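Local coordinates for cell division protein FtsI/penicillin binding protein 2 (Legionella pneumophila subsp. pneumophila ATCC 43290, PDB 4ZTK) that probably acts as a D,D-transpeptidase of the penicillin-binding protein family, cross-linking peptidoglycan stem peptides for cell division, at residues I82-S93 against V150-F160; S126-S134 against M225-T234. All coordinates share one frame; numbering follows the deposited sequence.

Interaction 1. Residues I82-S93 against V150-F160; sequences IKPFIAAAAINS and VIRKKLTEFGF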
loop_
_atom_site.group_PDB
_atom_site.type_symbol
_atom_site.label_atom_id
_atom_site.label_comp_id
_atom_site.label_asym_id
_atom_site.label_seq_id
_atom_site.Cartn_x
_atom_site.Cartn_y
_atom_site.Cartn_z
ATOM N N ILE A 82 -5.813 1.029 1.419
ATOM C CA ILE A 82 -6.620 0.383 2.461
ATOM C C ILE A 82 -7.641 -0.589 1.864
ATOM O O ILE A 82 -8.078 -1.522 2.531
ATOM C CB ILE A 82 -7.384 1.410 3.336
ATOM C CG1 ILE A 82 -7.887 0.766 4.629
ATOM C CG2 ILE A 82 -8.590 1.994 2.591
ATOM C CD1 ILE A 82 -6.811 0.231 5.489
ATOM N N LYS A 83 -8.021 -0.359 0.608
ATOM C CA LYS A 83 -9.130 -1.083 -0.019
ATOM C C LYS A 83 -9.057 -2.618 0.047
ATOM O O LYS A 83 -10.073 -3.259 0.313
ATOM C CB LYS A 83 -9.359 -0.603 -1.464
ATOM C CG LYS A 83 -10.056 0.760 -1.566
ATOM C CD LYS A 83 -10.179 1.224 -3.017
ATOM C CE LYS A 83 -11.182 2.372 -3.163
ATOM N NZ LYS A 83 -10.801 3.581 -2.379
ATOM N N PRO A 84 -7.868 -3.213 -0.201
ATOM C CA PRO A 84 -7.775 -4.675 -0.074
ATOM C C PRO A 84 -8.177 -5.200 1.302
ATOM O O PRO A 84 -8.737 -6.295 1.391
ATOM C CB PRO A 84 -6.285 -4.950 -0.309
ATOM C CG PRO A 84 -5.851 -3.856 -1.213
ATOM C CD PRO A 84 -6.625 -2.639 -0.755
ATOM N N PHE A 85 -7.904 -4.430 2.352
ATOM C CA PHE A 85 -8.227 -4.854 3.714
ATOM C C PHE A 85 -9.717 -4.698 4.024
ATOM O O PHE A 85 -10.296 -5.517 4.745
ATOM C CB PHE A 85 -7.361 -4.102 4.727
ATOM C CG PHE A 85 -5.883 -4.263 4.479
ATOM C CD1 PHE A 85 -5.199 -5.356 4.987
ATOM C CD2 PHE A 85 -5.186 -3.334 3.720
ATOM C CE1 PHE A 85 -3.836 -5.514 4.754
ATOM C CE2 PHE A 85 -3.824 -3.484 3.480
ATOM C CZ PHE A 85 -3.148 -4.583 4.003
ATOM N N ILE A 86 -10.329 -3.650 3.480
ATOM C CA ILE A 86 -11.778 -3.485 3.562
ATOM C C ILE A 86 -12.452 -4.687 2.914
ATOM O O ILE A 86 -13.356 -5.287 3.487
ATOM C CB ILE A 86 -12.250 -2.205 2.841
ATOM C CG1 ILE A 86 -11.739 -0.955 3.555
ATOM C CG2 ILE A 86 -13.770 -2.169 2.742
ATOM C CD1 ILE A 86 -12.317 -0.755 4.938
ATOM N N ALA A 87 -11.992 -5.038 1.719
ATOM C CA ALA A 87 -12.530 -6.182 0.993
ATOM C C ALA A 87 -12.324 -7.481 1.765
ATOM O O ALA A 87 -13.225 -8.315 1.831
ATOM C CB ALA A 87 -11.901 -6.283 -0.388
ATOM N N ALA A 88 -11.133 -7.649 2.335
ATOM C CA ALA A 88 -10.799 -8.853 3.090
ATOM C C ALA A 88 -11.732 -9.028 4.276
ATOM O O ALA A 88 -12.255 -10.118 4.509
ATOM C CB ALA A 88 -9.352 -8.801 3.563
ATOM N N ALA A 89 -11.938 -7.947 5.022
ATOM C CA ALA A 89 -12.824 -7.971 6.181
ATOM C C ALA A 89 -14.242 -8.365 5.781
ATOM O O ALA A 89 -14.893 -9.153 6.468
ATOM C CB ALA A 89 -12.826 -6.616 6.871
ATOM N N ALA A 90 -14.712 -7.823 4.662
ATOM C CA ALA A 90 -16.071 -8.077 4.199
ATOM C C ALA A 90 -16.238 -9.507 3.703
ATOM O O ALA A 90 -17.234 -10.167 4.007
ATOM C CB ALA A 90 -16.446 -7.097 3.102
ATOM N N ILE A 91 -15.266 -9.966 2.922
ATOM C CA ILE A 91 -15.267 -11.321 2.376
ATOM C C ILE A 91 -15.157 -12.363 3.487
ATOM O O ILE A 91 -15.791 -13.413 3.433
ATOM C CB ILE A 91 -14.094 -11.521 1.381
ATOM C CG1 ILE A 91 -14.322 -10.697 0.115
ATOM C CG2 ILE A 91 -13.926 -12.988 1.014
ATOM C CD1 ILE A 91 -15.646 -10.967 -0.541
ATOM N N ASN A 92 -14.353 -12.063 4.500
ATOM C CA ASN A 92 -14.055 -13.041 5.538
ATOM C C ASN A 92 -15.193 -13.253 6.534
ATOM O O ASN A 92 -15.277 -14.309 7.164
ATOM C CB ASN A 92 -12.773 -12.654 6.277
ATOM C CG ASN A 92 -12.148 -13.820 7.007
ATOM O OD1 ASN A 92 -11.555 -14.706 6.391
ATOM N ND2 ASN A 92 -12.261 -13.820 8.325
ATOM N N SER A 93 -16.066 -12.255 6.667
ATOM C CA SER A 93 -17.157 -12.309 7.641
ATOM C C SER A 93 -18.404 -13.006 7.097
ATOM O O SER A 93 -18.684 -12.965 5.899
ATOM C CB SER A 93 -17.512 -10.902 8.135
ATOM O OG SER A 93 -18.075 -10.116 7.100
ATOM N N VAL A 150 -17.329 -5.156 12.358
ATOM C CA VAL A 150 -16.556 -5.996 11.449
ATOM C C VAL A 150 -15.335 -5.259 10.913
ATOM O O VAL A 150 -14.213 -5.779 10.950
ATOM C CB VAL A 150 -17.417 -6.497 10.269
ATOM C CG1 VAL A 150 -16.549 -7.188 9.226
ATOM C CG2 VAL A 150 -18.511 -7.433 10.770
ATOM N N ILE A 151 -15.554 -4.042 10.422
ATOM C CA ILE A 151 -14.482 -3.270 9.799
ATOM C C ILE A 151 -13.426 -2.797 10.805
ATOM O O ILE A 151 -12.231 -2.949 10.571
ATOM C CB ILE A 151 -15.034 -2.069 9.002
ATOM C CG1 ILE A 151 -15.842 -2.557 7.796
ATOM C CG2 ILE A 151 -13.897 -1.160 8.541
ATOM C CD1 ILE A 151 -15.014 -3.317 6.753
ATOM N N ARG A 152 -13.863 -2.224 11.923
ATOM C CA ARG A 152 -12.912 -1.728 12.915
ATOM C C ARG A 152 -12.059 -2.849 13.513
ATOM O O ARG A 152 -10.848 -2.705 13.647
ATOM C CB ARG A 152 -13.622 -0.960 14.030
ATOM C CG ARG A 152 -14.093 0.426 13.635
ATOM C CD ARG A 152 -14.421 1.247 14.875
ATOM N NE ARG A 152 -13.236 1.466 15.698
ATOM C CZ ARG A 152 -13.257 1.999 16.914
ATOM N NH1 ARG A 152 -14.407 2.367 17.459
ATOM N NH2 ARG A 152 -12.125 2.155 17.588
ATOM N N LYS A 153 -12.698 -3.960 13.867
ATOM C CA LYS A 153 -11.993 -5.088 14.469
ATOM C C LYS A 153 -10.996 -5.723 13.506
ATOM O O LYS A 153 -9.834 -5.938 13.854
ATOM C CB LYS A 153 -12.982 -6.144 14.960
ATOM C CG LYS A 153 -12.333 -7.469 15.331
ATOM C CD LYS A 153 -13.335 -8.416 15.979
ATOM C CE LYS A 153 -12.721 -9.785 16.221
ATOM N NZ LYS A 153 -12.258 -10.417 14.949
ATOM N N LYS A 154 -11.450 -6.026 12.296
ATOM C CA LYS A 154 -10.595 -6.718 11.341
ATOM C C LYS A 154 -9.439 -5.840 10.866
ATOM O O LYS A 154 -8.317 -6.322 10.716
ATOM C CB LYS A 154 -11.402 -7.274 10.163
ATOM C CG LYS A 154 -10.590 -8.158 9.219
ATOM C CD LYS A 154 -9.974 -9.347 9.948
ATOM C CE LYS A 154 -11.041 -10.251 10.538
ATOM N NZ LYS A 154 -10.439 -11.313 11.386
ATOM N N LEU A 155 -9.695 -4.554 10.645
ATOM C CA LEU A 155 -8.616 -3.661 10.220
ATOM C C LEU A 155 -7.607 -3.433 11.349
ATOM O O LEU A 155 -6.411 -3.270 11.098
ATOM C CB LEU A 155 -9.153 -2.331 9.685
ATOM C CG LEU A 155 -9.222 -2.270 8.154
ATOM C CD1 LEU A 155 -10.164 -3.334 7.602
ATOM C CD2 LEU A 155 -9.628 -0.883 7.675
ATOM N N THR A 156 -8.093 -3.435 12.586
ATOM C CA THR A 156 -7.212 -3.330 13.741
ATOM C C THR A 156 -6.287 -4.541 13.784
ATOM O O THR A 156 -5.084 -4.411 14.010
ATOM C CB THR A 156 -8.013 -3.206 15.058
ATOM O OG1 THR A 156 -8.648 -1.922 15.102
ATOM C CG2 THR A 156 -7.098 -3.356 16.283
ATOM N N GLU A 157 -6.854 -5.714 13.535
ATOM C CA GLU A 157 -6.073 -6.944 13.477
ATOM C C GLU A 157 -5.026 -6.944 12.363
ATOM O O GLU A 157 -4.015 -7.639 12.463
ATOM C CB GLU A 157 -6.996 -8.154 13.342
ATOM C CG GLU A 157 -7.770 -8.458 14.612
ATOM C CD GLU A 157 -8.727 -9.624 14.454
ATOM O OE1 GLU A 157 -9.482 -9.906 15.408
ATOM O OE2 GLU A 157 -8.726 -10.257 13.378
ATOM N N PHE A 158 -5.274 -6.183 11.299
ATOM C CA PHE A 158 -4.299 -6.031 10.220
ATOM C C PHE A 158 -3.200 -5.016 10.548
ATOM O O PHE A 158 -2.286 -4.805 9.746
ATOM C CB PHE A 158 -4.983 -5.615 8.913
ATOM C CG PHE A 158 -5.488 -6.771 8.096
ATOM C CD1 PHE A 158 -4.603 -7.656 7.504
ATOM C CD2 PHE A 158 -6.851 -6.956 7.902
ATOM C CE1 PHE A 158 -5.064 -8.718 6.741
ATOM C CE2 PHE A 158 -7.322 -8.017 7.138
ATOM C CZ PHE A 158 -6.427 -8.901 6.560
ATOM N N GLY A 159 -3.304 -4.374 11.710
ATOM C CA GLY A 159 -2.290 -3.429 12.141
ATOM C C GLY A 159 -2.662 -1.976 11.907
ATOM O O GLY A 159 -1.817 -1.091 12.035
ATOM N N PHE A 160 -3.922 -1.721 11.564
ATOM C CA PHE A 160 -4.377 -0.352 11.349
ATOM C C PHE A 160 -4.934 0.287 12.622
ATOM O O PHE A 160 -5.645 -0.350 13.400
ATOM C CB PHE A 160 -5.424 -0.286 10.229
ATOM C CG PHE A 160 -4.873 -0.597 8.875
ATOM C CD1 PHE A 160 -4.218 0.379 8.140
ATOM C CD2 PHE A 160 -4.996 -1.868 8.336
ATOM C CE1 PHE A 160 -3.700 0.095 6.884
ATOM C CE2 PHE A 160 -4.479 -2.161 7.078
ATOM C CZ PHE A 160 -3.829 -1.179 6.353
#
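F85 is caught between two phenylalanines of the other segment and plays a different part toward each. Its edge points at the face of F158, where F85 CD1 stands 3.4 Å from F158 CG, offset toward the rim. Its own face takes the edge of F160, whose CE2 lies over the ring centre and 3.6 Å from F85 CG. Both pairs are T-shaped. The Schellman turn at G159 lies between F158 and F160, so these two rings can reach F85 from different directions. The sequence of edges and faces runs on to I82: with CG1 trans to the backbone N (chi1 -164°), its CD1 rests over the middle of the F160 ring, 3.4 Å from the centroid, a CH-pi contact.

L155 divides its branches. CD2 fits against I82 CD1 (3.7 Å) and the CD1 of I86, while CD1 turns to the backbone at F85 O. One turn on, A89 is a knob in the hole formed by V150, I151, K154 and L155, its CB 3.6 Å from K154 CG. The first torsion of K154 (-173°) lays CG there, and bends at the next two carry NZ back to E157 OE2 (2.8 Å); I213 O also accepts from NZ.

The helix segments cross at 119°, their axes 9.3 Å apart. Helix 189-200 adds Y196, edge-to-face with F85, and L199. Helix 136-146 meets both I86 and I151, through S143 and A146, while helix 216-231 sets I222 against A87 and A88.

Interaction 2. Residues S126-S134 against M225-T234; sequences SLADAIAKS and MLENAVTNGT
M225, a selenomethionine, has its CG opposite the carbonyl carbon (chi1 -72°) and runs fully extended beyond it, which lays the chain across the first turns of helix 127-133. SE comes 4.1 Å from I131 CG1, and the terminal CE rests 3.7 Å from L127 CG; M225 crosses both side chains at about a right angle, with its CG packed against A128 CB. T234 holds OG1 between its backbone N and carbonyl carbon, which turns the hydroxyl toward the bridging water and leaves CG2 beside K133 O.

Between these ends the helices come very close. A132 CA and A229 CA are 3.7 Å apart, an approach that small alanine side chains permit, and the axes of the two helix segments pass 8.1 Å from each other at 50°. I131 CG2 lies 4.3 Å from A229 CB.

Where both helices finish, polar contacts take over. T234 N donates to A132 O (3.1 Å, 162° at the hydrogen), and G233 CA lies 3.3 Å from the same oxygen in a CA-H...O contact; glycine has no side chain to keep the backbones apart here. A water gives a hydrogen to I131 O at 2.8 Å and is also hydrogen-bonded to T234 OG1. S126 and D129 start helix 127-133 with a capping box, and a Schellman motif with S134 at positive phi ends it.

S134 OG bonds to K248 NZ and to a bound buffer-type sulfonate, while T234 OG1 bonds to T249. With S80 and K83 of the probable SxxK motif alongside, the site is consistent with the active-site cleft of penicillin-binding transpeptidases, where S134 to N136 would be the SxN motif and K248 and T249 would open the KTG motif.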
loop_
_atom_site.group_PDB
_atom_site.type_symbol
_atom_site.label_atom_id
_atom_site.label_comp_id
_atom_site.label_asym_id
_atom_site.label_seq_id
_atom_site.Cartn_x
_atom_site.Cartn_y
_atom_site.Cartn_z
ATOM N N SER A 126 -18.059 -6.385 -10.312
ATOM C CA SER A 126 -17.823 -7.213 -9.132
ATOM C C SER A 126 -16.865 -6.545 -8.150
ATOM O O SER A 126 -16.296 -5.489 -8.435
ATOM C CB SER A 126 -17.260 -8.575 -9.543
ATOM O OG SER A 126 -15.985 -8.431 -10.152
ATOM N N LEU A 127 -16.685 -7.168 -6.993
ATOM C CA LEU A 127 -15.778 -6.629 -5.994
ATOM C C LEU A 127 -14.358 -6.623 -6.549
ATOM O O LEU A 127 -13.594 -5.686 -6.310
ATOM C CB LEU A 127 -15.862 -7.426 -4.691
ATOM C CG LEU A 127 -14.949 -6.968 -3.550
ATOM C CD1 LEU A 127 -15.107 -5.481 -3.265
ATOM C CD2 LEU A 127 -15.231 -7.781 -2.299
ATOM N N ALA A 128 -14.020 -7.659 -7.312
ATOM C CA ALA A 128 -12.706 -7.756 -7.938
ATOM C C ALA A 128 -12.472 -6.593 -8.894
ATOM O O ALA A 128 -11.377 -6.040 -8.957
ATOM C CB ALA A 128 -12.567 -9.080 -8.672
ATOM N N ASP A 129 -13.511 -6.229 -9.638
ATOM C CA ASP A 129 -13.433 -5.119 -10.581
ATOM C C ASP A 129 -13.244 -3.804 -9.835
ATOM O O ASP A 129 -12.503 -2.925 -10.280
ATOM C CB ASP A 129 -14.707 -5.045 -11.432
ATOM C CG ASP A 129 -14.831 -6.201 -12.405
ATOM O OD1 ASP A 129 -13.785 -6.733 -12.833
ATOM O OD2 ASP A 129 -15.976 -6.573 -12.747
ATOM N N ALA A 130 -13.929 -3.678 -8.701
ATOM C CA ALA A 130 -13.875 -2.465 -7.897
ATOM C C ALA A 130 -12.494 -2.262 -7.280
ATOM O O ALA A 130 -12.027 -1.134 -7.161
ATOM C CB ALA A 130 -14.957 -2.485 -6.816
ATOM N N ILE A 131 -11.840 -3.351 -6.889
ATOM C CA ILE A 131 -10.459 -3.271 -6.411
ATOM C C ILE A 131 -9.508 -2.905 -7.558
ATOM O O ILE A 131 -8.666 -2.018 -7.420
ATOM C CB ILE A 131 -9.993 -4.593 -5.765
ATOM C CG1 ILE A 131 -10.723 -4.847 -4.439
ATOM C CG2 ILE A 131 -8.484 -4.580 -5.533
ATOM C CD1 ILE A 131 -10.362 -3.869 -3.327
ATOM N N ALA A 132 -9.661 -3.590 -8.687
ATOM C CA ALA A 132 -8.800 -3.385 -9.859
ATOM C C ALA A 132 -8.853 -1.953 -10.387
ATOM O O ALA A 132 -7.823 -1.347 -10.669
ATOM C CB ALA A 132 -9.172 -4.378 -10.977
ATOM N N LYS A 133 -10.060 -1.417 -10.521
ATOM C CA LYS A 133 -10.232 -0.065 -11.033
ATOM C C LYS A 133 -10.246 0.962 -9.909
ATOM O O LYS A 133 -10.267 2.162 -10.162
ATOM C CB LYS A 133 -11.504 0.022 -11.874
ATOM C CG LYS A 133 -11.363 -0.629 -13.241
ATOM C CD LYS A 133 -12.590 -1.445 -13.607
ATOM C CE LYS A 133 -13.800 -0.562 -13.871
ATOM N NZ LYS A 133 -13.661 0.236 -15.121
ATOM N N SER A 134 -10.216 0.474 -8.671
ATOM C CA SER A 134 -10.221 1.325 -7.481
ATOM C C SER A 134 -11.467 2.215 -7.420
ATOM O O SER A 134 -11.369 3.438 -7.326
ATOM C CB SER A 134 -8.944 2.164 -7.407
ATOM O OG SER A 134 -8.684 2.571 -6.079
HETATM N N MSE A 225 -7.398 -10.856 -6.441
HETATM C CA MSE A 225 -7.841 -9.490 -6.700
HETATM C C MSE A 225 -6.670 -8.532 -6.857
HETATM O O MSE A 225 -6.708 -7.628 -7.693
HETATM C CB MSE A 225 -8.769 -9.003 -5.584
HETATM C CG MSE A 225 -10.145 -9.656 -5.597
HETATM SE SE MSE A 225 -11.358 -8.874 -4.277
HETATM C CE MSE A 225 -12.955 -9.917 -4.695
ATOM N N LEU A 226 -5.631 -8.727 -6.054
ATOM C CA LEU A 226 -4.443 -7.883 -6.144
ATOM C C LEU A 226 -3.609 -8.160 -7.401
ATOM O O LEU A 226 -2.990 -7.251 -7.945
ATOM C CB LEU A 226 -3.587 -8.035 -4.896
ATOM C CG LEU A 226 -4.152 -7.332 -3.667
ATOM C CD1 LEU A 226 -3.280 -7.607 -2.452
ATOM C CD2 LEU A 226 -4.256 -5.838 -3.933
ATOM N N GLU A 227 -3.581 -9.413 -7.846
ATOM C CA GLU A 227 -2.923 -9.757 -9.109
ATOM C C GLU A 227 -3.682 -9.146 -10.277
ATOM O O GLU A 227 -3.088 -8.634 -11.229
ATOM C CB GLU A 227 -2.863 -11.273 -9.303
ATOM C CG GLU A 227 -1.810 -11.977 -8.488
ATOM C CD GLU A 227 -1.634 -13.429 -8.906
ATOM O OE1 GLU A 227 -1.724 -14.317 -8.032
ATOM O OE2 GLU A 227 -1.400 -13.682 -10.109
ATOM N N ASN A 228 -5.006 -9.220 -10.198
ATOM C CA ASN A 228 -5.870 -8.676 -11.230
ATOM C C ASN A 228 -5.822 -7.156 -11.270
ATOM O O ASN A 228 -5.942 -6.550 -12.336
ATOM C CB ASN A 228 -7.305 -9.149 -11.019
ATOM C CG ASN A 228 -8.216 -8.747 -12.153
ATOM O OD1 ASN A 228 -8.022 -9.168 -13.292
ATOM N ND2 ASN A 228 -9.220 -7.933 -11.848
ATOM N N ALA A 229 -5.642 -6.540 -10.104
ATOM C CA ALA A 229 -5.484 -5.087 -10.022
ATOM C C ALA A 229 -4.234 -4.617 -10.770
ATOM O O ALA A 229 -4.160 -3.472 -11.214
ATOM C CB ALA A 229 -5.426 -4.641 -8.570
ATOM N N VAL A 230 -3.249 -5.501 -10.896
ATOM C CA VAL A 230 -2.016 -5.167 -11.599
ATOM C C VAL A 230 -2.108 -5.496 -13.092
ATOM O O VAL A 230 -1.830 -4.652 -13.930
ATOM C CB VAL A 230 -0.788 -5.865 -10.978
ATOM C CG1 VAL A 230 0.436 -5.706 -11.889
ATOM C CG2 VAL A 230 -0.495 -5.295 -9.583
ATOM N N THR A 231 -2.510 -6.716 -13.427
ATOM C CA THR A 231 -2.559 -7.107 -14.832
ATOM C C THR A 231 -3.683 -6.397 -15.587
ATOM O O THR A 231 -3.558 -6.117 -16.777
ATOM C CB THR A 231 -2.713 -8.631 -15.003
ATOM O OG1 THR A 231 -4.055 -9.022 -14.699
ATOM C CG2 THR A 231 -1.759 -9.367 -14.087
ATOM N N ASN A 232 -4.778 -6.096 -14.894
ATOM C CA ASN A 232 -5.951 -5.528 -15.555
ATOM C C ASN A 232 -6.572 -4.328 -14.846
ATOM O O ASN A 232 -7.776 -4.110 -14.935
ATOM C CB ASN A 232 -7.015 -6.612 -15.751
ATOM C CG ASN A 232 -6.497 -7.801 -16.544
ATOM O OD1 ASN A 232 -6.362 -8.906 -16.017
ATOM N ND2 ASN A 232 -6.202 -7.576 -17.818
ATOM N N GLY A 233 -5.756 -3.549 -14.147
ATOM C CA GLY A 233 -6.268 -2.408 -13.412
ATOM C C GLY A 233 -5.298 -1.248 -13.361
ATOM O O GLY A 233 -4.435 -1.114 -14.224
ATOM N N THR A 234 -5.434 -0.418 -12.331
ATOM C CA THR A 234 -4.623 0.781 -12.181
ATOM C C THR A 234 -3.143 0.477 -11.958
ATOM O O THR A 234 -2.305 1.360 -12.109
ATOM C CB THR A 234 -5.106 1.637 -10.991
ATOM O OG1 THR A 234 -5.128 0.829 -9.809
ATOM C CG2 THR A 234 -6.503 2.206 -11.255
HETATM O O HOH W 1 -6.259 -0.750 -7.912
#

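In the fold
Both interactions share the neighbourhood of helix 83-92. Interaction 1 uses one side of it, while the 126-134 segment of interaction 2 touches it directly, I91 CD1 lying 3.7 Å from L127 CD2 and K83 O 3.7 Å from I131 CD1. Their centres are about 17 Å apart. Interaction 1 is buried and essentially apolar, built from interlocking aromatic rings and aliphatic branches within the helical part of the domain. Interaction 2 is only partly buried: its helices meet through small side chains and a selenomethionine, then change to backbone and water-mediated bonds near strand 246-253. K83, probably the SxxK lysine, lies on the helix packed in interaction 1 while its side chain touches S134 of interaction 2.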